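Local coordinates for protein endolysin (Clostridium phage phictp1, PDB 5A6S) that probably binds the clostridial cell wall, being the truncated cell wall binding domain of a phage lytic enzyme, at residues B[2-7]-B[32-37]. The protein carries 1 engineered substitution. Numbering follows the deposited sequence.
Sequences ENLVVY and RKFDYS
Tyr-36, Leu-4 and Val-6 carry this contact, in which a loop closes over one face of strand 3-7. Leu-4 and Val-6, two apart on the strand, both point at the loop, while Val-5 between them points away. With CG anti to the backbone N (chi1 -178°), Leu-4 sets its CD2 methyl in the angle where two rings meet: CD2 meets Phe-34 tip to tip, 3.6 Å from CE2, and crosses Tyr-36 at about a right angle, 4.0 Å from its CE2. Val-6 takes the phenol end of Tyr-36; its CG2 lies 3.6 Å from Tyr-36 CE2, and both its methyls come close to the hydroxyl oxygen. The two loop rings brace each other, the edge of Phe-34 lying over the ring of Tyr-36 with CD2 3.6 Å above the plane, a T-shaped arrangement. Beyond this apolar patch, a water bridges Tyr-7 and Arg-32: it lies 2.7 Å from Tyr-7 OH, in the plane of that ring, and accepts from Arg-32 NH1, 3.0 Å away. Arg-32 NE and NH2 form salt bridges to an acidic side chain of another chain. Farther along the loop Asp-35 OD1 accepts from Ser-37 N, closing an Asx turn, and also from Ser-37 OG. Strand 3-7 runs between parallel strands 27-29 and 41-45, which the loop links; Val-5 packs on helix 11-23, while the loop covers Leu-4 and Val-6, with Ile-28 touching Val-6 and Phe-34.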
loop_
_atom_site.group_PDB
_atom_site.type_symbol
_atom_site.label_atom_id
_atom_site.label_comp_id
_atom_site.label_asym_id
_atom_site.label_seq_id
_atom_site.Cartn_x
_atom_site.Cartn_y
_atom_site.Cartn_z
ATOM N N GLU B 2 2.140 -19.092 12.140
ATOM C CA GLU B 2 1.766 -18.350 13.319
ATOM C C GLU B 2 0.826 -17.172 13.004
ATOM O O GLU B 2 -0.075 -16.879 13.801
ATOM C CB GLU B 2 3.021 -17.788 13.979
ATOM C CG GLU B 2 2.756 -16.948 15.214
ATOM C CD GLU B 2 2.505 -17.781 16.464
ATOM O OE1 GLU B 2 2.539 -19.029 16.343
ATOM O OE2 GLU B 2 2.315 -17.180 17.545
ATOM N N ASN B 3 1.090 -16.460 11.896
ATOM C CA ASN B 3 0.300 -15.246 11.589
ATOM C C ASN B 3 0.074 -15.134 10.106
ATOM O O ASN B 3 0.982 -15.442 9.291
ATOM C CB ASN B 3 1.025 -13.972 12.051
ATOM C CG ASN B 3 1.205 -13.855 13.550
ATOM O OD1 ASN B 3 0.255 -13.724 14.341
ATOM N ND2 ASN B 3 2.480 -13.782 13.956
ATOM N N LEU B 4 -1.100 -14.621 9.741
ATOM C CA LEU B 4 -1.438 -14.304 8.367
ATOM C C LEU B 4 -2.396 -13.099 8.349
ATOM O O LEU B 4 -3.268 -12.976 9.213
ATOM C CB LEU B 4 -2.129 -15.518 7.732
ATOM C CG LEU B 4 -2.543 -15.487 6.304
ATOM C CD1 LEU B 4 -1.381 -15.288 5.356
ATOM C CD2 LEU B 4 -3.246 -16.791 5.956
ATOM N N VAL B 5 -2.209 -12.217 7.353
ATOM C CA VAL B 5 -3.037 -11.056 7.165
ATOM C C VAL B 5 -3.781 -11.136 5.845
ATOM O O VAL B 5 -3.212 -11.206 4.771
ATOM C CB VAL B 5 -2.217 -9.768 7.251
ATOM C CG1 VAL B 5 -3.142 -8.566 7.294
ATOM C CG2 VAL B 5 -1.329 -9.777 8.487
ATOM N N VAL B 6 -5.100 -11.036 5.952
ATOM C CA VAL B 6 -6.050 -11.054 4.829
ATOM C C VAL B 6 -6.577 -9.636 4.556
ATOM O O VAL B 6 -6.870 -8.846 5.479
ATOM C CB VAL B 6 -7.300 -11.947 5.126
ATOM C CG1 VAL B 6 -8.082 -12.239 3.846
ATOM C CG2 VAL B 6 -6.901 -13.257 5.731
ATOM N N TYR B 7 -6.660 -9.326 3.289
ATOM C CA TYR B 7 -7.168 -8.051 2.775
ATOM C C TYR B 7 -8.084 -8.334 1.573
ATOM O O TYR B 7 -7.926 -9.341 0.895
ATOM C CB TYR B 7 -6.006 -7.157 2.364
ATOM C CG TYR B 7 -5.207 -7.745 1.273
ATOM C CD1 TYR B 7 -5.540 -7.537 -0.047
ATOM C CD2 TYR B 7 -4.143 -8.599 1.537
ATOM C CE1 TYR B 7 -4.795 -8.091 -1.036
ATOM C CE2 TYR B 7 -3.410 -9.163 0.548
ATOM C CZ TYR B 7 -3.716 -8.932 -0.722
ATOM O OH TYR B 7 -3.005 -9.521 -1.690
ATOM N N ARG B 32 -8.765 -15.431 -2.647
ATOM C CA ARG B 32 -8.100 -16.648 -2.892
ATOM C C ARG B 32 -8.696 -17.730 -2.006
ATOM O O ARG B 32 -8.862 -17.555 -0.805
ATOM C CB ARG B 32 -6.575 -16.537 -2.640
ATOM C CG ARG B 32 -5.865 -15.693 -3.672
ATOM C CD ARG B 32 -4.440 -15.320 -3.162
ATOM N NE ARG B 32 -3.911 -14.294 -3.960
ATOM C CZ ARG B 32 -2.986 -13.441 -3.537
ATOM N NH1 ARG B 32 -2.428 -13.567 -2.348
ATOM N NH2 ARG B 32 -2.626 -12.476 -4.329
ATOM N N LYS B 33 -9.025 -18.853 -2.631
ATOM C CA LYS B 33 -9.662 -19.965 -1.901
ATOM C C LYS B 33 -8.559 -20.749 -1.144
ATOM O O LYS B 33 -7.788 -21.480 -1.732
ATOM C CB LYS B 33 -10.427 -20.847 -2.879
ATOM C CG LYS B 33 -11.418 -21.774 -2.191
ATOM C CD LYS B 33 -11.867 -22.921 -3.120
ATOM C CE LYS B 33 -11.061 -24.215 -2.902
ATOM N NZ LYS B 33 -11.538 -24.961 -1.699
ATOM N N PHE B 34 -8.534 -20.606 0.158
ATOM C CA PHE B 34 -7.391 -21.036 0.959
ATOM C C PHE B 34 -7.877 -21.705 2.224
ATOM O O PHE B 34 -8.897 -21.324 2.821
ATOM C CB PHE B 34 -6.550 -19.790 1.245
ATOM C CG PHE B 34 -5.353 -20.004 2.145
ATOM C CD1 PHE B 34 -4.183 -20.498 1.649
ATOM C CD2 PHE B 34 -5.429 -19.672 3.455
ATOM C CE1 PHE B 34 -3.087 -20.709 2.494
ATOM C CE2 PHE B 34 -4.343 -19.836 4.303
ATOM C CZ PHE B 34 -3.170 -20.356 3.814
ATOM N N ASP B 35 -7.077 -22.656 2.695
ATOM C CA ASP B 35 -7.302 -23.370 3.967
ATOM C C ASP B 35 -6.625 -22.671 5.133
ATOM O O ASP B 35 -5.420 -22.753 5.316
ATOM C CB ASP B 35 -6.818 -24.846 3.828
ATOM C CG ASP B 35 -6.832 -25.610 5.135
ATOM O OD1 ASP B 35 -7.448 -25.135 6.107
ATOM O OD2 ASP B 35 -6.137 -26.681 5.198
ATOM N N TYR B 36 -7.432 -21.999 5.919
ATOM C CA TYR B 36 -6.989 -21.259 7.076
ATOM C C TYR B 36 -6.899 -22.075 8.399
ATOM O O TYR B 36 -6.528 -21.516 9.435
ATOM C CB TYR B 36 -7.944 -20.083 7.270
ATOM C CG TYR B 36 -7.949 -18.979 6.212
ATOM C CD1 TYR B 36 -8.781 -19.038 5.081
ATOM C CD2 TYR B 36 -7.151 -17.829 6.358
ATOM C CE1 TYR B 36 -8.819 -18.025 4.155
ATOM C CE2 TYR B 36 -7.190 -16.801 5.414
ATOM C CZ TYR B 36 -7.998 -16.902 4.333
ATOM O OH TYR B 36 -8.048 -15.899 3.417
ATOM N N SER B 37 -7.235 -23.380 8.382
ATOM C CA SER B 37 -7.401 -24.168 9.628
ATOM C C SER B 37 -6.113 -24.338 10.461
ATOM O O SER B 37 -6.168 -24.593 11.637
ATOM C CB SER B 37 -7.926 -25.591 9.311
ATOM O OG SER B 37 -7.024 -26.247 8.413
HETATM O O HOH W 1 -0.990 -11.208 -1.266
#